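PDB 5N40: putative invasin from Yersinia pseudotuberculosis IP 31758, which probably acts as a bacterial surface adhesin, presenting a C-type lectin-like domain at the end of a rod of immunoglobulin-like domains. Local coordinates for residues T212-S224 with S228-A239. The protein carries 1 engineered substitution. Numbering follows the deposited sequence.
Sequences TNVTFNVITSPDS and SMWGNMAETLTA
Backbone pairing between Val218 and Gly231 forms an interdomain joint, where the chain leaving strand 209-217 of the immunoglobulin-like part meets loop 228-235, which leads into strand 236-239 of the C-type lectin-like part. Val218 N donates a nearly straight bond (167°) to a lone pair of Trp230 O, while Asn232 N reaches Val218 O from above the carbonyl plane at 3.1 Å. After the type I turn 218-221, Met233 N bonds to Ser221 O. Gly231 CA makes CA-H...O contacts with Val218 O (3.0 Å) and Ser221 O (3.1 Å). Side chains extend the seam at both ends. At Thr215, chi1 of -61° sets OG1 beside the backbone N and CG2 anti to it, placing the methyl over one face of the Trp230 indole in a CH-pi contact. Farther along, the bent end of Met233 brings CE to 4.0 Å from Pro222 CD. One water ties Pro222 O and Met229 O to Gly231 N; another links Asp223 N, Met233 O and Glu235 OE2. Asp223 forms salt bridges with Arg116, on strand 116-118 beside strand 209-217, and Arg153; Glu235 OE1 pairs likewise with Arg246. Three backbone bonds and bridging waters probably limit bending here, as in the rod-like ectodomain of invasin.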
ATOM      1  N   THR A 212      -3.407  -0.927  -7.939  1.00 14.02           N
ATOM      2  CA  THR A 212      -2.069  -1.376  -8.299  1.00 11.91           C
ATOM      3  C   THR A 212      -1.703  -2.554  -7.408  1.00 16.46           C
ATOM      4  O   THR A 212      -2.191  -2.670  -6.282  1.00 14.46           O
ATOM      5  CB  THR A 212      -1.026  -0.253  -8.158  1.00 12.89           C
ATOM      6  OG1 THR A 212       0.107  -0.525  -8.992  1.00 16.96           O
ATOM      7  CG2 THR A 212      -0.563  -0.093  -6.703  1.00 15.62           C
ATOM      8  N   ASN A 213      -0.836  -3.424  -7.917  1.00 15.29           N
ATOM      9  CA  ASN A 213      -0.401  -4.601  -7.182  1.00 14.79           C
ATOM     10  C   ASN A 213       0.980  -4.376  -6.589  1.00 13.36           C
ATOM     11  O   ASN A 213       1.862  -3.804  -7.237  1.00 14.57           O
ATOM     12  CB  ASN A 213      -0.375  -5.836  -8.084  1.00 14.23           C
ATOM     13  CG  ASN A 213      -1.756  -6.307  -8.467  1.00 16.92           C
ATOM     14  OD1 ASN A 213      -2.711  -6.151  -7.708  1.00 18.57           O
ATOM     15  ND2 ASN A 213      -1.873  -6.889  -9.651  1.00 18.43           N
ATOM     16  N   VAL A 214       1.155  -4.816  -5.348  1.00 11.78           N
ATOM     17  CA  VAL A 214       2.459  -4.842  -4.703  1.00 15.33           C
ATOM     18  C   VAL A 214       2.706  -6.249  -4.180  1.00 12.26           C
ATOM     19  O   VAL A 214       1.809  -6.888  -3.615  1.00 15.08           O
ATOM     20  CB  VAL A 214       2.563  -3.796  -3.572  1.00 13.00           C
ATOM     21  CG1 VAL A 214       2.484  -2.380  -4.159  1.00 10.05           C
ATOM     22  CG2 VAL A 214       1.477  -4.021  -2.521  1.00 15.31           C
ATOM     23  N   THR A 215       3.923  -6.740  -4.385  1.00 12.36           N
ATOM     24  CA  THR A 215       4.304  -8.082  -3.979  1.00 15.23           C
ATOM     25  C   THR A 215       5.551  -7.976  -3.118  1.00 12.90           C
ATOM     26  O   THR A 215       6.504  -7.291  -3.493  1.00 11.80           O
ATOM     27  CB  THR A 215       4.559  -8.968  -5.202  1.00 16.59           C
ATOM     28  OG1 THR A 215       3.358  -9.054  -5.978  1.00 14.72           O
ATOM     29  CG2 THR A 215       5.006 -10.372  -4.794  1.00 15.73           C
ATOM     30  N   PHE A 216       5.532  -8.634  -1.963  1.00 12.07           N
ATOM     31  CA  PHE A 216       6.679  -8.668  -1.063  1.00 11.86           C
ATOM     32  C   PHE A 216       7.074 -10.120  -0.855  1.00 12.91           C
ATOM     33  O   PHE A 216       6.307 -10.907  -0.287  1.00 13.12           O
ATOM     34  CB  PHE A 216       6.369  -7.973   0.267  1.00 11.84           C
ATOM     35  CG  PHE A 216       6.175  -6.484   0.143  1.00 10.11           C
ATOM     36  CD1 PHE A 216       4.931  -5.940  -0.184  1.00 11.32           C
ATOM     37  CD2 PHE A 216       7.234  -5.620   0.336  1.00 12.87           C
ATOM     38  CE1 PHE A 216       4.764  -4.562  -0.284  1.00 11.34           C
ATOM     39  CE2 PHE A 216       7.076  -4.257   0.220  1.00 10.81           C
ATOM     40  CZ  PHE A 216       5.831  -3.722  -0.086  1.00 10.76           C
ATOM     41  N   ASN A 217       8.271 -10.464  -1.320  1.00 12.89           N
ATOM     42  CA  ASN A 217       8.744 -11.839  -1.271  1.00 13.48           C
ATOM     43  C   ASN A 217       9.069 -12.266   0.149  1.00 10.81           C
ATOM     44  O   ASN A 217       9.654 -11.508   0.924  1.00 13.27           O
ATOM     45  CB  ASN A 217       9.999 -11.990  -2.121  1.00 12.33           C
ATOM     46  CG  ASN A 217       9.766 -11.669  -3.567  1.00  9.94           C
ATOM     47  OD1 ASN A 217       8.745 -12.045  -4.143  1.00 14.57           O
ATOM     48  ND2 ASN A 217      10.733 -10.986  -4.184  1.00 12.17           N
ATOM     49  N   VAL A 218       8.709 -13.505   0.470  1.00 11.26           N
ATOM     50  CA  VAL A 218       9.063 -14.136   1.738  1.00 11.49           C
ATOM     51  C   VAL A 218      10.324 -14.974   1.534  1.00 14.72           C
ATOM     52  O   VAL A 218      10.504 -15.605   0.485  1.00 14.72           O
ATOM     53  CB  VAL A 218       7.891 -14.990   2.260  1.00 13.47           C
ATOM     54  CG1 VAL A 218       7.710 -16.252   1.414  1.00 10.58           C
ATOM     55  CG2 VAL A 218       8.090 -15.317   3.731  1.00 15.00           C
ATOM     56  N   ILE A 219      11.202 -14.996   2.541  1.00 13.53           N
ATOM     57  CA  ILE A 219      12.506 -15.617   2.328  1.00 12.74           C
ATOM     58  C   ILE A 219      12.372 -17.130   2.200  1.00 13.66           C
ATOM     59  O   ILE A 219      13.199 -17.779   1.547  1.00 13.84           O
ATOM     60  CB  ILE A 219      13.469 -15.203   3.457  1.00 14.67           C
ATOM     61  CG1 ILE A 219      14.920 -15.590   3.127  1.00 14.54           C
ATOM     62  CG2 ILE A 219      13.044 -15.814   4.790  1.00 15.01           C
ATOM     63  CD1 ILE A 219      15.525 -14.822   1.948  1.00 15.63           C
ATOM     64  N   THR A 220      11.323 -17.711   2.773  1.00 12.48           N
ATOM     65  CA  THR A 220      11.190 -19.154   2.899  1.00 14.54           C
ATOM     66  C   THR A 220      10.539 -19.813   1.692  1.00 15.59           C
ATOM     67  O   THR A 220      10.240 -21.012   1.745  1.00 14.93           O
ATOM     68  CB  THR A 220      10.411 -19.509   4.171  1.00 14.23           C
ATOM     69  OG1 THR A 220       9.231 -18.702   4.290  1.00 12.64           O
ATOM     70  CG2 THR A 220      11.283 -19.319   5.397  1.00 16.03           C
ATOM     71  N   SER A 221      10.326 -19.070   0.603  1.00 13.79           N
ATOM     72  CA  SER A 221       9.841 -19.634  -0.641  1.00 12.75           C
ATOM     73  C   SER A 221      10.844 -19.381  -1.759  1.00 10.51           C
ATOM     74  O   SER A 221      11.422 -18.290  -1.841  1.00 11.72           O
ATOM     75  CB  SER A 221       8.486 -19.026  -1.039  1.00 13.75           C
ATOM     76  OG  SER A 221       7.439 -19.554  -0.251  1.00 14.17           O
ATOM     77  N   PRO A 222      11.063 -20.344  -2.641  1.00 11.38           N
ATOM     78  CA  PRO A 222      11.972 -20.091  -3.764  1.00 11.84           C
ATOM     79  C   PRO A 222      11.327 -19.189  -4.808  1.00 14.31           C
ATOM     80  O   PRO A 222      10.101 -19.155  -4.965  1.00 14.47           O
ATOM     81  CB  PRO A 222      12.249 -21.487  -4.317  1.00 14.78           C
ATOM     82  CG  PRO A 222      11.045 -22.279  -3.961  1.00 20.39           C
ATOM     83  CD  PRO A 222      10.481 -21.695  -2.690  1.00 14.14           C
ATOM     84  N   ASP A 223      12.179 -18.450  -5.525  1.00 13.90           N
ATOM     85  CA  ASP A 223      11.731 -17.588  -6.619  1.00 14.61           C
ATOM     86  C   ASP A 223      11.584 -18.462  -7.857  1.00 17.36           C
ATOM     87  O   ASP A 223      12.442 -18.505  -8.743  1.00 17.66           O
ATOM     88  CB  ASP A 223      12.703 -16.439  -6.851  1.00 14.82           C
ATOM     89  CG  ASP A 223      12.216 -15.469  -7.923  1.00 18.80           C
ATOM     90  OD1 ASP A 223      11.017 -15.511  -8.277  1.00 14.85           O
ATOM     91  OD2 ASP A 223      13.036 -14.661  -8.415  1.00 22.84           O
ATOM     92  N   SER A 224      10.476 -19.193  -7.887  1.00 15.74           N
ATOM     93  CA  SER A 224      10.149 -20.118  -8.961  1.00 16.89           C
ATOM     94  C   SER A 224       8.687 -19.935  -9.323  1.00 17.84           C
ATOM     95  O   SER A 224       7.843 -19.780  -8.442  1.00 15.65           O
ATOM     96  CB  SER A 224      10.388 -21.573  -8.544  1.00 19.86           C
ATOM     97  OG  SER A 224       9.687 -22.459  -9.397  1.00 19.55           O
ATOM     98  N   SER A 228       4.427 -21.940  -4.391  1.00 14.80           N
ATOM     99  CA  SER A 228       3.101 -21.522  -3.940  1.00 14.87           C
ATOM    100  C   SER A 228       3.073 -20.033  -3.611  1.00 14.63           C
ATOM    101  O   SER A 228       2.155 -19.314  -4.022  1.00 13.50           O
ATOM    102  CB  SER A 228       2.681 -22.344  -2.722  1.00 16.38           C
ATOM    103  OG  SER A 228       2.467 -23.704  -3.069  1.00 20.53           O
ATOM    104  N   MET A 229       4.065 -19.562  -2.866  1.00 11.45           N
ATOM    105  CA  MET A 229       4.157 -18.175  -2.443  1.00 11.54           C
ATOM    106  C   MET A 229       5.180 -17.424  -3.285  1.00 15.25           C
ATOM    107  O   MET A 229       5.986 -18.011  -4.016  1.00 14.89           O
ATOM    108  CB  MET A 229       4.545 -18.092  -0.959  1.00 12.98           C
ATOM    109  CG  MET A 229       3.871 -19.120  -0.058  1.00 14.50           C
ATOM    110  SD  MET A 229       2.066 -19.060  -0.092  1.00 16.64           S
ATOM    111  CE  MET A 229       1.773 -17.456   0.630  1.00 15.48           C
ATOM    112  N   TRP A 230       5.156 -16.099  -3.144  1.00 12.77           N
ATOM    113  CA  TRP A 230       6.167 -15.239  -3.754  1.00 14.39           C
ATOM    114  C   TRP A 230       7.374 -15.162  -2.824  1.00 12.20           C
ATOM    115  O   TRP A 230       7.244 -14.705  -1.684  1.00 13.47           O
ATOM    116  CB  TRP A 230       5.602 -13.845  -4.001  1.00 14.25           C
ATOM    117  CG  TRP A 230       4.435 -13.804  -4.928  1.00 14.79           C
ATOM    118  CD1 TRP A 230       3.108 -13.845  -4.594  1.00 15.18           C
ATOM    119  CD2 TRP A 230       4.487 -13.689  -6.350  1.00 15.35           C
ATOM    120  NE1 TRP A 230       2.335 -13.767  -5.727  1.00 15.82           N
ATOM    121  CE2 TRP A 230       3.159 -13.672  -6.818  1.00 14.96           C
ATOM    122  CE3 TRP A 230       5.533 -13.608  -7.275  1.00 18.14           C
ATOM    123  CZ2 TRP A 230       2.851 -13.577  -8.172  1.00 19.49           C
ATOM    124  CZ3 TRP A 230       5.225 -13.509  -8.616  1.00 18.88           C
ATOM    125  CH2 TRP A 230       3.896 -13.496  -9.053  1.00 19.08           C
ATOM    126  N   GLY A 231       8.555 -15.578  -3.308  1.00 11.65           N
ATOM    127  CA  GLY A 231       9.702 -15.745  -2.435  1.00  8.73           C
ATOM    128  C   GLY A 231      11.006 -15.290  -3.065  1.00 14.13           C
ATOM    129  O   GLY A 231      11.086 -15.033  -4.268  1.00 14.42           O
ATOM    130  N   ASN A 232      12.041 -15.198  -2.217  1.00 16.08           N
ATOM    131  CA  ASN A 232      13.396 -14.879  -2.669  1.00 12.60           C
ATOM    132  C   ASN A 232      14.424 -15.740  -1.950  1.00 14.07           C
ATOM    133  O   ASN A 232      15.504 -15.267  -1.590  1.00 14.19           O
ATOM    134  CB  ASN A 232      13.725 -13.400  -2.454  1.00 12.13           C
ATOM    135  CG  ASN A 232      13.800 -13.030  -0.987  1.00 13.90           C
ATOM    136  OD1 ASN A 232      12.973 -13.467  -0.186  1.00 16.16           O
ATOM    137  ND2 ASN A 232      14.799 -12.226  -0.620  1.00 13.79           N
ATOM    138  N   MET A 233      14.111 -17.016  -1.746  1.00 12.56           N
ATOM    139  CA  MET A 233      15.031 -17.912  -1.056  1.00 13.08           C
ATOM    140  C   MET A 233      16.378 -17.932  -1.771  1.00 14.26           C
ATOM    141  O   MET A 233      16.447 -17.859  -2.998  1.00 13.66           O
ATOM    142  CB  MET A 233      14.441 -19.322  -1.002  1.00 13.50           C
ATOM    143  CG  MET A 233      15.296 -20.353  -0.290  1.00 12.09           C
ATOM    144  SD  MET A 233      14.594 -22.005  -0.393  1.00 14.09           S
ATOM    145  CE  MET A 233      13.029 -21.703   0.436  1.00 13.25           C
ATOM    146  N   ALA A 234      17.457 -18.025  -0.991  1.00 13.46           N
ATOM    147  CA  ALA A 234      18.790 -18.155  -1.576  1.00 12.21           C
ATOM    148  C   ALA A 234      18.849 -19.369  -2.495  1.00 12.84           C
ATOM    149  O   ALA A 234      18.518 -20.488  -2.091  1.00 14.58           O
ATOM    150  CB  ALA A 234      19.843 -18.286  -0.479  1.00 17.33           C
ATOM    151  N   GLU A 235      19.292 -19.149  -3.735  1.00 13.85           N
ATOM    152  CA  GLU A 235      19.416 -20.260  -4.676  1.00 13.69           C
ATOM    153  C   GLU A 235      20.608 -21.139  -4.326  1.00 13.70           C
ATOM    154  O   GLU A 235      20.552 -22.364  -4.490  1.00 14.07           O
ATOM    155  CB  GLU A 235      19.566 -19.737  -6.102  1.00 17.46           C
ATOM    156  CG  GLU A 235      18.349 -19.004  -6.644  1.00 18.39           C
ATOM    157  CD  GLU A 235      17.158 -19.911  -6.912  1.00 21.67           C
ATOM    158  OE1 GLU A 235      17.334 -21.148  -6.961  1.00 17.83           O
ATOM    159  OE2 GLU A 235      16.037 -19.383  -7.077  1.00 22.64           O
ATOM    160  N   THR A 236      21.706 -20.515  -3.907  1.00 12.85           N
ATOM    161  CA  THR A 236      22.893 -21.198  -3.414  1.00 14.80           C
ATOM    162  C   THR A 236      23.433 -20.435  -2.211  1.00 11.76           C
ATOM    163  O   THR A 236      23.143 -19.252  -2.018  1.00 15.80           O
ATOM    164  CB  THR A 236      23.996 -21.293  -4.486  1.00 13.71           C
ATOM    165  OG1 THR A 236      24.465 -19.979  -4.814  1.00 18.04           O
ATOM    166  CG2 THR A 236      23.485 -21.967  -5.750  1.00 20.07           C
ATOM    167  N   LEU A 237      24.231 -21.129  -1.401  1.00 14.75           N
ATOM    168  CA  LEU A 237      25.020 -20.511  -0.347  1.00 12.96           C
ATOM    169  C   LEU A 237      26.444 -21.047  -0.438  1.00 12.31           C
ATOM    170  O   LEU A 237      26.665 -22.175  -0.876  1.00 13.66           O
ATOM    171  CB  LEU A 237      24.448 -20.804   1.043  1.00 14.32           C
ATOM    172  CG  LEU A 237      23.017 -20.328   1.333  1.00 14.06           C
ATOM    173  CD1 LEU A 237      22.518 -20.968   2.619  1.00 15.21           C
ATOM    174  CD2 LEU A 237      22.954 -18.811   1.434  1.00 16.81           C
ATOM    175  N   THR A 238      27.408 -20.235  -0.030  1.00 13.39           N
ATOM    176  CA  THR A 238      28.810 -20.631  -0.094  1.00 12.81           C
ATOM    177  C   THR A 238      29.468 -20.521   1.273  1.00 14.84           C
ATOM    178  O   THR A 238      29.263 -19.549   2.007  1.00 17.96           O
ATOM    179  CB  THR A 238      29.559 -19.780  -1.118  1.00 14.19           C
ATOM    180  OG1 THR A 238      28.929 -19.916  -2.401  1.00 18.84           O
ATOM    181  CG2 THR A 238      31.018 -20.209  -1.224  1.00 20.38           C
ATOM    182  N   ALA A 239      30.281 -21.522   1.606  1.00 18.28           N
ATOM    183  CA  ALA A 239      31.050 -21.504   2.844  1.00 12.96           C
ATOM    184  C   ALA A 239      32.438 -22.059   2.546  1.00 16.60           C
ATOM    185  O   ALA A 239      32.589 -23.255   2.284  1.00 16.78           O
ATOM    186  CB  ALA A 239      30.360 -22.302   3.947  1.00 18.97           C
TER
HETATM  187  O   HOH W   1       8.158 -17.439  -5.563  1.00 11.91           O
HETATM  188  O   HOH W   2      14.492 -20.716  -8.569  1.00 20.68           O
HETATM  189  O   HOH W   3      14.824 -18.609  -4.964  1.00 22.60           O